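Local coordinates for protein glutathione S-transferase (Burkholderia xenovorans, PDB 2DSA) that probably transfers glutathione to electrophilic substrates and reductively dechlorinates metabolites of polychlorinated biphenyls, at residues 21-26 / 75-80. Numbering follows the deposited sequence.
Sequences AGLNFE and DQVPGK
V77 and the pair A21 and L23 show how the C-terminal ends of two helices can be packed together by contacts that involve no hydrogen bond, most of them between aliphatic groups. The carbon contacts centre on one methyl of the valine. With CG1 anti to the backbone N (chi1 -164°), V77 CG2 stands anti to the carbonyl carbon and lies 3.8 Å from A21 CB and 3.7 Å from L23 CD2, so both residues of the loop side share it, the leucine and valine side chains running antiparallel alongside one another. The other leucine branch serves a different neighbour: L23 CD1 meets Q76 CB at 4.0 Å, the leucine lying roughly perpendicular to the glutamine chain. The glutamine chain then bends at chi2 (-37°), and its amide NE2 is hydrogen-bonded to Y72 O, within the helix 66-76.

A second group of contacts meets the carbonyl oxygen of A21. A21 O is 3.4 Å from V77 CG2 and 3.5 Å from K80 CD, while the lysine CE also lies beside it; these are van der Waals contacts of methyl and methylene carbons.

Backbone turns shape both sides. G22, with positive phi (77°), is the C' residue of the Schellman motif that ends helix 12-21, and L23 follows directly. In segment 75-80, K80 N bonds to V77 O at 2.9 Å, closing a turn at the 3-10 segment 78-80.

With no hydrogen bond crossing between the segments, this surface contact of the thioredoxin-like domain joins the ends of helices 12-21 and 66-76 by modest van der Waals packing.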
loop_
_atom_site.group_PDB
_atom_site.type_symbol
_atom_site.label_atom_id
_atom_site.label_comp_id
_atom_site.label_asym_id
_atom_site.label_seq_id
_atom_site.Cartn_x
_atom_site.Cartn_y
_atom_site.Cartn_z
ATOM N N ALA A 21 -14.777 14.333 -7.491
ATOM C CA ALA A 21 -14.394 14.493 -8.885
ATOM C C ALA A 21 -15.575 14.922 -9.760
ATOM O O ALA A 21 -15.374 15.464 -10.851
ATOM C CB ALA A 21 -13.807 13.200 -9.415
ATOM N N GLY A 22 -16.791 14.656 -9.290
ATOM C CA GLY A 22 -18.005 14.958 -10.054
ATOM C C GLY A 22 -18.300 13.986 -11.184
ATOM O O GLY A 22 -19.018 14.341 -12.115
ATOM N N LEU A 23 -17.764 12.764 -11.101
ATOM C CA LEU A 23 -17.885 11.760 -12.175
ATOM C C LEU A 23 -19.193 10.974 -12.102
ATOM O O LEU A 23 -19.788 10.849 -11.019
ATOM C CB LEU A 23 -16.703 10.777 -12.157
ATOM C CG LEU A 23 -15.274 11.292 -12.360
ATOM C CD1 LEU A 23 -14.270 10.159 -12.240
ATOM C CD2 LEU A 23 -15.088 12.009 -13.692
ATOM N N ASN A 24 -19.637 10.458 -13.258
ATOM C CA ASN A 24 -20.798 9.566 -13.331
ATOM C C ASN A 24 -20.361 8.175 -12.932
ATOM O O ASN A 24 -19.340 7.691 -13.403
ATOM C CB ASN A 24 -21.378 9.459 -14.757
ATOM C CG ASN A 24 -21.575 10.806 -15.444
ATOM O OD1 ASN A 24 -22.103 11.766 -14.854
ATOM N ND2 ASN A 24 -21.174 10.871 -16.724
ATOM N N PHE A 25 -21.143 7.516 -12.090
ATOM C CA PHE A 25 -20.849 6.148 -11.702
ATOM C C PHE A 25 -22.078 5.509 -11.101
ATOM O O PHE A 25 -23.005 6.198 -10.683
ATOM C CB PHE A 25 -19.674 6.083 -10.700
ATOM C CG PHE A 25 -19.967 6.729 -9.372
ATOM C CD1 PHE A 25 -19.863 8.116 -9.215
ATOM C CD2 PHE A 25 -20.340 5.956 -8.276
ATOM C CE1 PHE A 25 -20.142 8.722 -7.996
ATOM C CE2 PHE A 25 -20.615 6.549 -7.049
ATOM C CZ PHE A 25 -20.510 7.931 -6.906
ATOM N N GLU A 26 -22.039 4.183 -11.033
ATOM C CA GLU A 26 -23.096 3.378 -10.475
ATOM C C GLU A 26 -22.522 2.612 -9.275
ATOM O O GLU A 26 -21.513 1.933 -9.415
ATOM C CB GLU A 26 -23.584 2.410 -11.567
ATOM C CG GLU A 26 -24.547 1.329 -11.098
ATOM C CD GLU A 26 -24.861 0.284 -12.165
ATOM O OE1 GLU A 26 -25.423 -0.776 -11.792
ATOM O OE2 GLU A 26 -24.551 0.514 -13.360
ATOM N N ASP A 75 -6.960 11.495 -11.429
ATOM C CA ASP A 75 -6.342 11.819 -12.721
ATOM C C ASP A 75 -7.375 12.114 -13.819
ATOM O O ASP A 75 -7.024 12.697 -14.842
ATOM C CB ASP A 75 -5.405 10.695 -13.176
ATOM C CG ASP A 75 -4.088 10.664 -12.391
ATOM O OD1 ASP A 75 -3.355 9.662 -12.519
ATOM O OD2 ASP A 75 -3.776 11.639 -11.675
ATOM N N GLN A 76 -8.626 11.713 -13.589
ATOM C CA GLN A 76 -9.723 11.996 -14.513
ATOM C C GLN A 76 -10.121 13.467 -14.478
ATOM O O GLN A 76 -10.604 13.998 -15.478
ATOM C CB GLN A 76 -10.949 11.102 -14.240
ATOM C CG GLN A 76 -10.683 9.594 -14.313
ATOM C CD GLN A 76 -9.691 9.196 -15.411
ATOM O OE1 GLN A 76 -9.988 9.304 -16.612
ATOM N NE2 GLN A 76 -8.504 8.727 -15.000
ATOM N N VAL A 77 -9.921 14.126 -13.336
ATOM C CA VAL A 77 -10.313 15.533 -13.186
ATOM C C VAL A 77 -9.177 16.394 -12.608
ATOM O O VAL A 77 -9.280 16.890 -11.482
ATOM C CB VAL A 77 -11.632 15.706 -12.358
ATOM C CG1 VAL A 77 -12.220 17.099 -12.561
ATOM C CG2 VAL A 77 -12.691 14.684 -12.758
ATOM N N PRO A 78 -8.098 16.597 -13.393
ATOM C CA PRO A 78 -6.930 17.330 -12.879
ATOM C C PRO A 78 -7.241 18.746 -12.415
ATOM O O PRO A 78 -6.542 19.268 -11.541
ATOM C CB PRO A 78 -5.960 17.350 -14.061
ATOM C CG PRO A 78 -6.782 16.989 -15.267
ATOM C CD PRO A 78 -7.895 16.133 -14.781
ATOM N N GLY A 79 -8.287 19.353 -12.985
ATOM C CA GLY A 79 -8.743 20.686 -12.573
ATOM C C GLY A 79 -9.119 20.741 -11.096
ATOM O O GLY A 79 -8.977 21.783 -10.444
ATOM N N LYS A 80 -9.594 19.613 -10.567
ATOM C CA LYS A 80 -10.011 19.545 -9.173
ATOM C C LYS A 80 -8.857 19.367 -8.179
ATOM O O LYS A 80 -9.042 19.577 -6.977
ATOM C CB LYS A 80 -11.149 18.541 -9.002
ATOM C CG LYS A 80 -12.485 19.177 -9.412
ATOM C CD LYS A 80 -13.639 18.217 -9.457
ATOM C CE LYS A 80 -14.888 18.920 -9.989
ATOM N NZ LYS A 80 -15.597 19.738 -8.942
#